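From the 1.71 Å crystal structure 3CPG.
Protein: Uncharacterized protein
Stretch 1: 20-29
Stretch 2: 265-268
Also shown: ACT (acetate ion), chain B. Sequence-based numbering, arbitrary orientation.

Stretch 1 (20-29) ARAREITDGV
Stretch 2 (265-268) TAIF

Residues 20-29 are a stretch of regular helix that begins earlier in the chain and continues beyond it, with phi near -64° and psi near -42° throughout. Its backbone bonds run i to i-4, from Glu24 N to Ala20 O (3.0 Å) through Val29 N to Ile25 O (2.9 Å). Against it lies the short segment 265-268, in which Thr265 to Ile267 have helical torsions (-54/-44, -62/-20, -98/-53) but lack the regular bonds. The CA atoms of Gly28 and Ile267 come within 4.2 Å and those of Ile25 and Phe268 within 5.6 Å, so the chain advances along 265-268 as it steps back along the helix.

The rule of the close approach is a hollow at Gly28. Its missing side chain lets backbone meet backbone: Gly28 CA sits 3.6 Å from Ala266 O and 4.0 Å from Ile267 O. An ideal CB there would point toward the segment and fall 2.5 Å from Ile267 O, a clash, and 3.1 Å from Ala266 O. Ile267 O also lies 3.8 Å from Ile25 CA, so this carbonyl nestles against the helix backbone one turn back.

The bump that answers the helix is Ile267, chi1 m and chi2 t, which has the largest covered area of the contact. Its CG2 reaches Val29 CG2 at 3.9 Å and Ile25 CG2 at 4.2 Å, touching two residues one turn apart. Val29 has chi1 t; Ile25 is m, t. Ile25 also extends its CD1 to 4.0 Å from Phe268 CD1, meeting the ring at its edge. The Phe268 side chain has chi1 -58° and chi2 -70°. These apolar contacts bring together methyls and an aromatic edge, with Ile25 and Ile267 both buried.

Polar chemistry closes the end nearer Arg21. Its CB points sideways, but the t, p, t chain with chi4 127° carries the guanidinium to the segment, where NH2 donates to Phe268 O at 2.9 Å and 150°; the oxygen lies near the guanidinium plane, as a good acceptor should. NH1 is held by Glu24 (m, t, chi3 -46°) in a salt bridge to OE1 at 3.0 Å, pairing charges three residues apart on the helix. Water 1 accepts from Arg21 NH1 at 3.0 Å and donates to Ile267 O at 2.9 Å, bridging the arginine to the carbonyl beside the glycine hollow.

Away from the contact, Thr265 N donates to O of an acetate at 2.9 Å, probably a crystallisation component.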

ATOM      1  N   ALA A  20       7.141 -18.101 -20.647  1.00  7.44           N
ATOM      2  CA  ALA A  20       8.206 -18.161 -19.650  1.00  7.08           C
ATOM      3  C   ALA A  20       8.073 -17.045 -18.622  1.00  7.77           C
ATOM      4  O   ALA A  20       8.259 -17.277 -17.425  1.00  8.57           O
ATOM      5  CB  ALA A  20       9.574 -18.093 -20.326  1.00  9.42           C
ATOM      6  N   ARG A  21       7.754 -15.841 -19.088  1.00  7.76           N
ATOM      7  CA  ARG A  21       7.591 -14.696 -18.192  1.00  6.34           C
ATOM      8  C   ARG A  21       6.402 -14.919 -17.259  1.00  6.92           C
ATOM      9  O   ARG A  21       6.471 -14.620 -16.065  1.00  7.98           O
ATOM     10  CB  ARG A  21       7.367 -13.412 -18.993  1.00  5.61           C
ATOM     11  CG  ARG A  21       7.247 -12.160 -18.131  1.00  4.93           C
ATOM     12  CD  ARG A  21       8.579 -11.798 -17.496  1.00  7.38           C
ATOM     13  NE  ARG A  21       8.447 -10.676 -16.570  1.00  7.11           N
ATOM     14  CZ  ARG A  21       8.877 -10.698 -15.312  1.00  7.79           C
ATOM     15  NH1 ARG A  21       9.470 -11.785 -14.829  1.00  9.04           N
ATOM     16  NH2 ARG A  21       8.697  -9.641 -14.533  1.00  7.55           N
ATOM     17  N   ALA A  22       5.307 -15.434 -17.808  1.00  6.21           N
ATOM     18  CA  ALA A  22       4.122 -15.697 -17.004  1.00  6.84           C
ATOM     19  C   ALA A  22       4.460 -16.714 -15.914  1.00  7.81           C
ATOM     20  O   ALA A  22       3.973 -16.609 -14.786  1.00  7.62           O
ATOM     21  CB  ALA A  22       2.995 -16.220 -17.882  1.00  7.14           C
ATOM     22  N   ARG A  23       5.294 -17.698 -16.249  1.00  7.20           N
ATOM     23  CA  ARG A  23       5.688 -18.713 -15.275  1.00  9.74           C
ATOM     24  C   ARG A  23       6.539 -18.103 -14.165  1.00  9.70           C
ATOM     25  O   ARG A  23       6.352 -18.419 -12.989  1.00 10.44           O
ATOM     26  CB  ARG A  23       6.475 -19.850 -15.943  1.00 12.25           C
ATOM     27  CG  ARG A  23       5.657 -20.740 -16.870  1.00 18.38           C
ATOM     28  CD  ARG A  23       6.361 -22.074 -17.122  1.00 21.66           C
ATOM     29  NE  ARG A  23       7.645 -21.923 -17.807  1.00 26.30           N
ATOM     30  CZ  ARG A  23       7.785 -21.755 -19.120  1.00 26.83           C
ATOM     31  NH1 ARG A  23       6.719 -21.716 -19.906  1.00 26.27           N
ATOM     32  NH2 ARG A  23       8.993 -21.623 -19.647  1.00 28.56           N
ATOM     33  N   GLU A  24       7.470 -17.228 -14.539  1.00  8.62           N
ATOM     34  CA  GLU A  24       8.343 -16.581 -13.562  1.00  8.42           C
ATOM     35  C   GLU A  24       7.519 -15.809 -12.539  1.00  7.64           C
ATOM     36  O   GLU A  24       7.748 -15.909 -11.337  1.00  7.82           O
ATOM     37  CB  GLU A  24       9.299 -15.603 -14.250  1.00  9.43           C
ATOM     38  CG  GLU A  24      10.211 -16.217 -15.301  1.00 12.69           C
ATOM     39  CD  GLU A  24      11.166 -15.201 -15.898  1.00 15.32           C
ATOM     40  OE1 GLU A  24      10.712 -14.089 -16.248  1.00 13.44           O
ATOM     41  OE2 GLU A  24      12.369 -15.514 -16.026  1.00 17.35           O
ATOM     42  N   ILE A  25       6.566 -15.026 -13.030  1.00  6.55           N
ATOM     43  CA  ILE A  25       5.718 -14.218 -12.162  1.00  6.05           C
ATOM     44  C   ILE A  25       4.820 -15.087 -11.289  1.00  6.45           C
ATOM     45  O   ILE A  25       4.605 -14.788 -10.113  1.00  7.27           O
ATOM     46  CB  ILE A  25       4.867 -13.243 -13.005  1.00  4.59           C
ATOM     47  CG1 ILE A  25       5.800 -12.269 -13.726  1.00  6.36           C
ATOM     48  CG2 ILE A  25       3.871 -12.478 -12.121  1.00  4.25           C
ATOM     49  CD1 ILE A  25       5.093 -11.272 -14.628  1.00  4.31           C
ATOM     50  N   THR A  26       4.309 -16.171 -11.860  1.00  5.31           N
ATOM     51  CA  THR A  26       3.440 -17.068 -11.116  1.00  6.82           C
ATOM     52  C   THR A  26       4.207 -17.715  -9.966  1.00  7.70           C
ATOM     53  O   THR A  26       3.706 -17.791  -8.841  1.00  6.79           O
ATOM     54  CB  THR A  26       2.857 -18.156 -12.034  1.00  7.95           C
ATOM     55  OG1 THR A  26       2.037 -17.542 -13.037  1.00  8.52           O
ATOM     56  CG2 THR A  26       2.018 -19.139 -11.233  1.00  7.92           C
ATOM     57  N   ASP A  27       5.425 -18.173 -10.245  1.00  7.83           N
ATOM     58  CA  ASP A  27       6.246 -18.800  -9.216  1.00  9.27           C
ATOM     59  C   ASP A  27       6.648 -17.759  -8.180  1.00  8.69           C
ATOM     60  O   ASP A  27       6.746 -18.059  -6.989  1.00  8.07           O
ATOM     61  CB  ASP A  27       7.501 -19.429  -9.827  1.00  9.91           C
ATOM     62  CG  ASP A  27       7.189 -20.629 -10.699  1.00 12.68           C
ATOM     63  OD1 ASP A  27       6.151 -21.281 -10.470  1.00 13.98           O
ATOM     64  OD2 ASP A  27       7.994 -20.934 -11.604  1.00 17.81           O
ATOM     65  N   GLY A  28       6.879 -16.534  -8.645  1.00  8.02           N
ATOM     66  CA  GLY A  28       7.249 -15.456  -7.741  1.00  7.39           C
ATOM     67  C   GLY A  28       6.149 -15.192  -6.731  1.00  7.10           C
ATOM     68  O   GLY A  28       6.409 -15.069  -5.529  1.00  7.71           O
ATOM     69  N   VAL A  29       4.913 -15.102  -7.216  1.00  5.71           N
ATOM     70  CA  VAL A  29       3.769 -14.862  -6.344  1.00  6.16           C
ATOM     71  C   VAL A  29       3.589 -16.018  -5.373  1.00  7.05           C
ATOM     72  O   VAL A  29       3.354 -15.811  -4.186  1.00  7.29           O
ATOM     73  CB  VAL A  29       2.457 -14.705  -7.148  1.00  5.04           C
ATOM     74  CG1 VAL A  29       1.268 -14.652  -6.194  1.00  5.71           C
ATOM     75  CG2 VAL A  29       2.504 -13.445  -7.987  1.00  5.50           C
ATOM     76  N   THR A 265      10.247  -6.858  -6.254  1.00  7.76           N
ATOM     77  CA  THR A 265      11.282  -7.758  -6.754  1.00  9.60           C
ATOM     78  C   THR A 265      11.037  -9.257  -6.562  1.00  8.55           C
ATOM     79  O   THR A 265      11.268 -10.048  -7.482  1.00  7.69           O
ATOM     80  CB  THR A 265      12.647  -7.397  -6.137  1.00 11.17           C
ATOM     81  OG1 THR A 265      12.938  -6.023  -6.419  1.00 16.56           O
ATOM     82  CG2 THR A 265      13.746  -8.260  -6.719  1.00 14.42           C
ATOM     83  N   ALA A 266      10.573  -9.657  -5.382  1.00  7.58           N
ATOM     84  CA  ALA A 266      10.334 -11.073  -5.126  1.00  7.80           C
ATOM     85  C   ALA A 266       9.283 -11.658  -6.064  1.00  8.09           C
ATOM     86  O   ALA A 266       9.219 -12.875  -6.258  1.00 10.24           O
ATOM     87  CB  ALA A 266       9.918 -11.285  -3.674  1.00  8.80           C
ATOM     88  N   ILE A 267       8.462 -10.790  -6.647  1.00  8.21           N
ATOM     89  CA  ILE A 267       7.413 -11.224  -7.563  1.00  7.33           C
ATOM     90  C   ILE A 267       7.823 -11.099  -9.023  1.00  6.81           C
ATOM     91  O   ILE A 267       7.737 -12.062  -9.792  1.00  8.08           O
ATOM     92  CB  ILE A 267       6.118 -10.395  -7.371  1.00  5.55           C
ATOM     93  CG1 ILE A 267       5.474 -10.731  -6.024  1.00  6.76           C
ATOM     94  CG2 ILE A 267       5.141 -10.666  -8.524  1.00  5.87           C
ATOM     95  CD1 ILE A 267       4.279  -9.868  -5.688  1.00  6.30           C
ATOM     96  N   PHE A 268       8.271  -9.908  -9.393  1.00  5.36           N
ATOM     97  CA  PHE A 268       8.653  -9.613 -10.766  1.00  6.80           C
ATOM     98  C   PHE A 268      10.138  -9.770 -11.080  1.00  9.45           C
ATOM     99  O   PHE A 268      10.529  -9.696 -12.250  1.00  9.51           O
ATOM    100  CB  PHE A 268       8.202  -8.191 -11.100  1.00  5.88           C
ATOM    101  CG  PHE A 268       6.725  -7.981 -10.943  1.00  7.19           C
ATOM    102  CD1 PHE A 268       5.828  -8.582 -11.821  1.00  6.13           C
ATOM    103  CD2 PHE A 268       6.225  -7.201  -9.903  1.00  6.05           C
ATOM    104  CE1 PHE A 268       4.450  -8.410 -11.669  1.00  7.20           C
ATOM    105  CE2 PHE A 268       4.851  -7.023  -9.742  1.00  6.89           C
ATOM    106  CZ  PHE A 268       3.960  -7.632 -10.630  1.00  5.25           C
TER
HETATM  107  C   ACT B 301      10.753  -4.792  -3.339  1.00 11.27           C
HETATM  108  O   ACT B 301      10.674  -4.615  -4.541  1.00 11.57           O
HETATM  109  OXT ACT B 301       9.921  -5.477  -2.766  1.00  8.36           O
HETATM  110  CH3 ACT B 301      11.880  -4.161  -2.560  1.00 13.68           C
HETATM  111  O   HOH W   1       9.422 -12.814 -12.014  1.00 12.54           O